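Side-chain contacts in aminopeptidase YwaD (Bacillus subtilis, PDB 6HC6), which hydrolyses peptides one residue at a time from the N-terminal end, as a secreted, monomeric aminopeptidase that binds two zinc ions per subunit: residues E408-K412 against E413-Q417; K163-A167 against A168-A172. One frame throughout, in Å; residues are numbered along the deposited sequence.

Interaction 1 of 2, residues E408-K412 against E413-Q417; sequences EHISK and ERLQQ
Ser411 meets Arg414 where an extended loop winds into a helix: the backbone of Ser411 is still extended, that of Lys412 already helical, and Leu415 N donates to Ser411 O over 3.0 Å in the opening turn. The next bond of the ladder, from Gln416 N to Lys412 O, measures 2.8 Å. Within the serine, OG is anti to the backbone N and beside the carbonyl carbon (chi1 158°), a rotation that swings the hydroxyl over the start of the helix. There Ser411 OG accepts from Arg414 N at 2.9 Å, with an N-H...O angle of 159°. This is the bond of an N-cap, in which a side-chain oxygen takes up a first-turn amide that has no preceding helical carbonyl; the helix so begun is 412-430 of the M28 peptidase domain. The hydroxyl also sits against the aliphatic root of Arg414, whose CG is 3.4 Å from Ser411 OG. Replacing the serine by alanine removes OG, which would probably leave the Arg414 amide without its capping acceptor and a small gap beside Arg414 CG. Beyond CG the arginine chain bends and leaves the cap, giving its guanidinium to the carbonyl oxygens of Thr327, Trp329 and Glu330 and making a cation-pi contact with Trp388. On the buried side, Ile410 and Leu415 cross at about a right angle, one methyl meeting another, Ile410 CG2 to Leu415 CD1, at 3.7 Å. Leu415 CG also rests 3.5 Å from Ser411 O, the oxygen its own amide bonds. Both apolar side chains continue onto helices 45-59 and 260-277, touching Ile52 on the former.

Interaction 2 of 2, residues K163-A167 against A168-A172; sequences KNAEA and AGAKA
Ala168 meets the last turn of helix 158-167 with both its amide and its methyl. Its N donates to Asn164 O at 3.1 Å and, weakly and well off line, to Ala165 O, while CB lies 3.4 Å from each of those two carbonyl oxygens. Gly169 then turns the chain with a positive phi of 88°, where a side chain would jam against the preceding carbonyl oxygen. Its N reaches Glu166 O at 2.9 Å, from above the carbonyl plane rather than along a lone pair. Ala170 N bonds back to Ala165 O, 3.0 Å away with an N-H...O angle of 160°. This pair of returning amides on either side of the left-handed glycine backbone defines a Schellman motif, here ending a helix of the PA domain and leading toward strand 172-176. The Ala170 methyl points back at the helix, its CB 3.9 Å from Ala165 CB, and both alanines also touch Ala149 of strand 148-152. A water donates to Glu166 O and to Ala170 O, bridging the helix end to the departing chain. Further on, Ala172 pairs through its backbone with Ala149.

Overall arrangement
From the N terminus, the chain reaches interaction 2 first, within the PA domain: residues 163-172 finish helix 158-167 and turn into strand 172-176, which runs parallel to strand 148-152 in the domain's sheet. It then passes into the M28 peptidase domain, where residues 408-417 of interaction 1 lead from the loop after strand 382-389 into helix 412-430. The two contacts are therefore in series, neither nested nor crossed, and each closes a local turn at one helix end, start or finish. The centres of interaction 1 and interaction 2 are about 46 Å apart, on opposite sides of the chain's centre. Interaction 2 is remote from the zinc site, whereas the Ile410 side chain lies about 12 Å from a zinc ion.

Interaction 1 of 2, residues E408-K412 against E413-Q417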
ATOM      1  N   GLU A 408     -11.012 -12.984  -8.696  1.00 24.42           N
ATOM      2  CA  GLU A 408     -12.385 -13.420  -8.497  1.00 23.94           C
ATOM      3  C   GLU A 408     -13.232 -12.321  -7.862  1.00 23.83           C
ATOM      4  O   GLU A 408     -14.450 -12.274  -8.068  1.00 26.27           O
ATOM      5  CB  GLU A 408     -12.406 -14.704  -7.636  1.00 27.85           C
ATOM      6  CG  GLU A 408     -13.732 -15.010  -6.989  1.00 45.24           C
ATOM      7  CD  GLU A 408     -13.740 -16.346  -6.259  1.00 47.94           C
ATOM      8  OE1 GLU A 408     -14.819 -16.969  -6.190  1.00 47.10           O
ATOM      9  OE2 GLU A 408     -12.677 -16.765  -5.752  1.00 43.49           O
ATOM     10  N   HIS A 409     -12.610 -11.414  -7.114  1.00 26.08           N
ATOM     11  CA  HIS A 409     -13.342 -10.371  -6.406  1.00 24.26           C
ATOM     12  C   HIS A 409     -13.124  -9.006  -7.040  1.00 25.96           C
ATOM     13  O   HIS A 409     -13.138  -7.985  -6.357  1.00 22.21           O
ATOM     14  CB  HIS A 409     -12.949 -10.359  -4.927  1.00 24.01           C
ATOM     15  CG  HIS A 409     -13.415 -11.576  -4.186  1.00 25.96           C
ATOM     16  ND1 HIS A 409     -12.570 -12.364  -3.432  1.00 30.49           N
ATOM     17  CD2 HIS A 409     -14.639 -12.150  -4.104  1.00 27.65           C
ATOM     18  CE1 HIS A 409     -13.252 -13.371  -2.916  1.00 28.34           C
ATOM     19  NE2 HIS A 409     -14.512 -13.263  -3.303  1.00 29.38           N
ATOM     20  N   ILE A 410     -12.913  -8.983  -8.350  1.00 23.02           N
ATOM     21  CA  ILE A 410     -12.758  -7.753  -9.117  1.00 20.96           C
ATOM     22  C   ILE A 410     -13.993  -7.616  -9.991  1.00 23.94           C
ATOM     23  O   ILE A 410     -14.437  -8.593 -10.597  1.00 25.39           O
ATOM     24  CB  ILE A 410     -11.474  -7.781  -9.967  1.00 20.77           C
ATOM     25  CG1 ILE A 410     -10.242  -7.604  -9.084  1.00 18.80           C
ATOM     26  CG2 ILE A 410     -11.505  -6.687 -11.051  1.00 21.46           C
ATOM     27  CD1 ILE A 410     -10.114  -6.233  -8.464  1.00 20.57           C
ATOM     28  N   SER A 411     -14.555  -6.406 -10.042  1.00 26.49           N
ATOM     29  CA  SER A 411     -15.711  -6.108 -10.879  1.00 26.82           C
ATOM     30  C   SER A 411     -15.274  -5.236 -12.054  1.00 26.10           C
ATOM     31  O   SER A 411     -14.721  -4.148 -11.850  1.00 24.13           O
ATOM     32  CB  SER A 411     -16.793  -5.391 -10.075  1.00 25.43           C
ATOM     33  OG  SER A 411     -17.650  -4.666 -10.932  1.00 26.24           O
ATOM     34  N   LYS A 412     -15.537  -5.700 -13.279  1.00 27.31           N
ATOM     35  CA  LYS A 412     -15.288  -4.853 -14.444  1.00 30.81           C
ATOM     36  C   LYS A 412     -16.165  -3.610 -14.423  1.00 28.00           C
ATOM     37  O   LYS A 412     -15.755  -2.550 -14.914  1.00 28.97           O
ATOM     38  CB  LYS A 412     -15.528  -5.635 -15.738  1.00 37.07           C
ATOM     39  CG  LYS A 412     -14.301  -6.366 -16.266  1.00 29.76           C
ATOM     40  CD  LYS A 412     -14.695  -7.464 -17.243  1.00 43.99           C
ATOM     41  CE  LYS A 412     -15.003  -6.911 -18.625  1.00 49.65           C
ATOM     42  NZ  LYS A 412     -15.406  -7.994 -19.568  1.00 41.10           N
ATOM     43  N   GLU A 413     -17.385  -3.721 -13.892  1.00 26.92           N
ATOM     44  CA  GLU A 413     -18.257  -2.552 -13.836  1.00 31.65           C
ATOM     45  C   GLU A 413     -17.684  -1.491 -12.910  1.00 30.23           C
ATOM     46  O   GLU A 413     -17.801  -0.292 -13.186  1.00 30.87           O
ATOM     47  CB  GLU A 413     -19.658  -2.949 -13.376  1.00 41.04           C
ATOM     48  CG  GLU A 413     -20.446  -3.762 -14.377  1.00 55.62           C
ATOM     49  CD  GLU A 413     -21.570  -4.535 -13.711  1.00 70.29           C
ATOM     50  OE1 GLU A 413     -21.432  -5.769 -13.544  1.00 71.47           O
ATOM     51  OE2 GLU A 413     -22.584  -3.905 -13.347  1.00 69.43           O
ATOM     52  N   ARG A 414     -17.073  -1.919 -11.799  1.00 25.10           N
ATOM     53  CA  ARG A 414     -16.439  -0.976 -10.884  1.00 23.80           C
ATOM     54  C   ARG A 414     -15.177  -0.381 -11.486  1.00 22.38           C
ATOM     55  O   ARG A 414     -14.942   0.820 -11.358  1.00 23.07           O
ATOM     56  CB  ARG A 414     -16.123  -1.665  -9.553  1.00 25.47           C
ATOM     57  CG  ARG A 414     -17.385  -2.023  -8.758  1.00 30.65           C
ATOM     58  CD  ARG A 414     -17.701  -0.943  -7.736  1.00 24.79           C
ATOM     59  NE  ARG A 414     -18.996  -1.137  -7.076  1.00 26.61           N
ATOM     60  CZ  ARG A 414     -19.207  -1.971  -6.065  1.00 27.93           C
ATOM     61  NH1 ARG A 414     -18.221  -2.721  -5.599  1.00 25.63           N
ATOM     62  NH2 ARG A 414     -20.414  -2.050  -5.514  1.00 31.21           N
ATOM     63  N   LEU A 415     -14.349  -1.204 -12.140  1.00 26.15           N
ATOM     64  CA  LEU A 415     -13.210  -0.670 -12.880  1.00 20.77           C
ATOM     65  C   LEU A 415     -13.656   0.351 -13.912  1.00 23.62           C
ATOM     66  O   LEU A 415     -13.030   1.409 -14.067  1.00 25.66           O
ATOM     67  CB  LEU A 415     -12.456  -1.799 -13.580  1.00 23.76           C
ATOM     68  CG  LEU A 415     -11.671  -2.756 -12.683  1.00 23.63           C
ATOM     69  CD1 LEU A 415     -11.181  -3.947 -13.493  1.00 24.97           C
ATOM     70  CD2 LEU A 415     -10.513  -2.018 -12.006  1.00 21.28           C
ATOM     71  N   GLN A 416     -14.735   0.045 -14.629  1.00 23.84           N
ATOM     72  CA  GLN A 416     -15.210   0.927 -15.687  1.00 24.40           C
ATOM     73  C   GLN A 416     -15.682   2.260 -15.125  1.00 28.71           C
ATOM     74  O   GLN A 416     -15.342   3.324 -15.655  1.00 27.62           O
ATOM     75  CB  GLN A 416     -16.332   0.238 -16.467  1.00 26.33           C
ATOM     76  CG  GLN A 416     -16.840   1.041 -17.647  1.00 27.75           C
ATOM     77  CD  GLN A 416     -15.808   1.093 -18.745  1.00 30.13           C
ATOM     78  OE1 GLN A 416     -15.252   0.063 -19.136  1.00 28.98           O
ATOM     79  NE2 GLN A 416     -15.527   2.296 -19.241  1.00 27.33           N
ATOM     80  N   GLN A 417     -16.471   2.223 -14.053  1.00 26.82           N
ATOM     81  CA  GLN A 417     -17.011   3.464 -13.503  1.00 31.02           C
ATOM     82  C   GLN A 417     -15.911   4.308 -12.875  1.00 30.49           C
ATOM     83  O   GLN A 417     -15.870   5.529 -13.074  1.00 26.25           O
ATOM     84  CB  GLN A 417     -18.106   3.151 -12.480  1.00 36.05           C
ATOM     85  CG  GLN A 417     -18.694   4.385 -11.784  1.00 48.84           C
ATOM     86  CD  GLN A 417     -19.390   5.357 -12.742  1.00 62.57           C
ATOM     87  OE1 GLN A 417     -18.775   6.300 -13.255  1.00 64.09           O
ATOM     88  NE2 GLN A 417     -20.680   5.137 -12.971  1.00 57.65           N
TER

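Interaction 2 of 2, residues K163-A167 against A168-A172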
ATOM      1  N   LYS A 163       7.803  -1.771  21.815  1.00 31.71           N
ATOM      2  CA  LYS A 163       8.685  -0.892  22.572  1.00 32.19           C
ATOM      3  C   LYS A 163       8.557  -1.144  24.071  1.00 33.39           C
ATOM      4  O   LYS A 163       9.563  -1.158  24.793  1.00 34.51           O
ATOM      5  CB  LYS A 163       8.368   0.563  22.222  1.00 36.69           C
ATOM      6  CG  LYS A 163       9.000   1.589  23.120  1.00 50.49           C
ATOM      7  CD  LYS A 163       8.463   2.987  22.803  1.00 67.62           C
ATOM      8  CE  LYS A 163       6.950   3.054  22.967  1.00 73.96           C
ATOM      9  NZ  LYS A 163       6.508   4.388  23.456  1.00 81.43           N
ATOM     10  N   ASN A 164       7.332  -1.350  24.563  1.00 34.96           N
ATOM     11  CA  ASN A 164       7.161  -1.664  25.979  1.00 31.96           C
ATOM     12  C   ASN A 164       7.836  -2.984  26.328  1.00 34.55           C
ATOM     13  O   ASN A 164       8.482  -3.105  27.377  1.00 35.24           O
ATOM     14  CB  ASN A 164       5.679  -1.725  26.343  1.00 33.59           C
ATOM     15  CG  ASN A 164       5.022  -0.365  26.339  1.00 41.32           C
ATOM     16  OD1 ASN A 164       5.698   0.665  26.375  1.00 40.54           O
ATOM     17  ND2 ASN A 164       3.693  -0.353  26.306  1.00 38.63           N
ATOM     18  N   ALA A 165       7.703  -3.984  25.460  1.00 32.33           N
ATOM     19  CA  ALA A 165       8.341  -5.267  25.731  1.00 33.06           C
ATOM     20  C   ALA A 165       9.860  -5.134  25.742  1.00 30.00           C
ATOM     21  O   ALA A 165      10.533  -5.691  26.615  1.00 33.25           O
ATOM     22  CB  ALA A 165       7.887  -6.305  24.702  1.00 26.52           C
ATOM     23  N   GLU A 166      10.423  -4.399  24.780  1.00 33.73           N
ATOM     24  CA  GLU A 166      11.876  -4.299  24.708  1.00 39.82           C
ATOM     25  C   GLU A 166      12.433  -3.543  25.908  1.00 39.48           C
ATOM     26  O   GLU A 166      13.445  -3.952  26.490  1.00 38.94           O
ATOM     27  CB  GLU A 166      12.303  -3.630  23.397  1.00 38.76           C
ATOM     28  CG  GLU A 166      13.786  -3.277  23.356  1.00 49.06           C
ATOM     29  CD  GLU A 166      14.303  -3.014  21.951  1.00 54.77           C
ATOM     30  OE1 GLU A 166      15.459  -3.393  21.669  1.00 55.63           O
ATOM     31  OE2 GLU A 166      13.564  -2.423  21.133  1.00 52.56           O
ATOM     32  N   ALA A 167      11.772  -2.452  26.305  1.00 37.91           N
ATOM     33  CA  ALA A 167      12.205  -1.719  27.490  1.00 39.08           C
ATOM     34  C   ALA A 167      12.095  -2.578  28.740  1.00 40.63           C
ATOM     35  O   ALA A 167      12.833  -2.365  29.707  1.00 40.52           O
ATOM     36  CB  ALA A 167      11.384  -0.439  27.650  1.00 37.41           C
ATOM     37  N   ALA A 168      11.192  -3.559  28.736  1.00 37.12           N
ATOM     38  CA  ALA A 168      11.054  -4.493  29.845  1.00 40.62           C
ATOM     39  C   ALA A 168      12.057  -5.636  29.782  1.00 41.51           C
ATOM     40  O   ALA A 168      11.996  -6.540  30.625  1.00 42.04           O
ATOM     41  CB  ALA A 168       9.635  -5.063  29.877  1.00 38.12           C
ATOM     42  N   GLY A 169      12.951  -5.641  28.800  1.00 40.42           N
ATOM     43  CA  GLY A 169      13.968  -6.668  28.712  1.00 36.07           C
ATOM     44  C   GLY A 169      13.565  -7.914  27.957  1.00 32.79           C
ATOM     45  O   GLY A 169      14.274  -8.927  28.049  1.00 32.96           O
ATOM     46  N   ALA A 170      12.453  -7.880  27.226  1.00 31.54           N
ATOM     47  CA  ALA A 170      12.045  -9.036  26.440  1.00 33.26           C
ATOM     48  C   ALA A 170      13.099  -9.369  25.392  1.00 31.41           C
ATOM     49  O   ALA A 170      13.795  -8.489  24.876  1.00 32.93           O
ATOM     50  CB  ALA A 170      10.699  -8.780  25.754  1.00 29.63           C
ATOM     51  N   LYS A 171      13.220 -10.662  25.088  1.00 28.69           N
ATOM     52  CA  LYS A 171      14.130 -11.122  24.048  1.00 28.23           C
ATOM     53  C   LYS A 171      13.508 -11.068  22.660  1.00 29.11           C
ATOM     54  O   LYS A 171      14.244 -11.035  21.668  1.00 30.49           O
ATOM     55  CB  LYS A 171      14.583 -12.559  24.329  1.00 36.40           C
ATOM     56  CG  LYS A 171      15.785 -12.671  25.265  1.00 40.96           C
ATOM     57  CD  LYS A 171      16.494 -14.001  25.072  1.00 55.69           C
ATOM     58  CE  LYS A 171      17.525 -14.256  26.155  1.00 68.46           C
ATOM     59  NZ  LYS A 171      18.541 -13.167  26.211  1.00 74.34           N
ATOM     60  N   ALA A 172      12.183 -11.052  22.582  1.00 26.12           N
ATOM     61  CA  ALA A 172      11.435 -11.017  21.332  1.00 24.16           C
ATOM     62  C   ALA A 172       9.986 -10.739  21.694  1.00 28.99           C
ATOM     63  O   ALA A 172       9.592 -10.825  22.862  1.00 23.86           O
ATOM     64  CB  ALA A 172      11.559 -12.325  20.546  1.00 25.14           C
TER
HETATM   65  O   HOH W   1      15.013  -6.320  25.542  1.00 45.92           O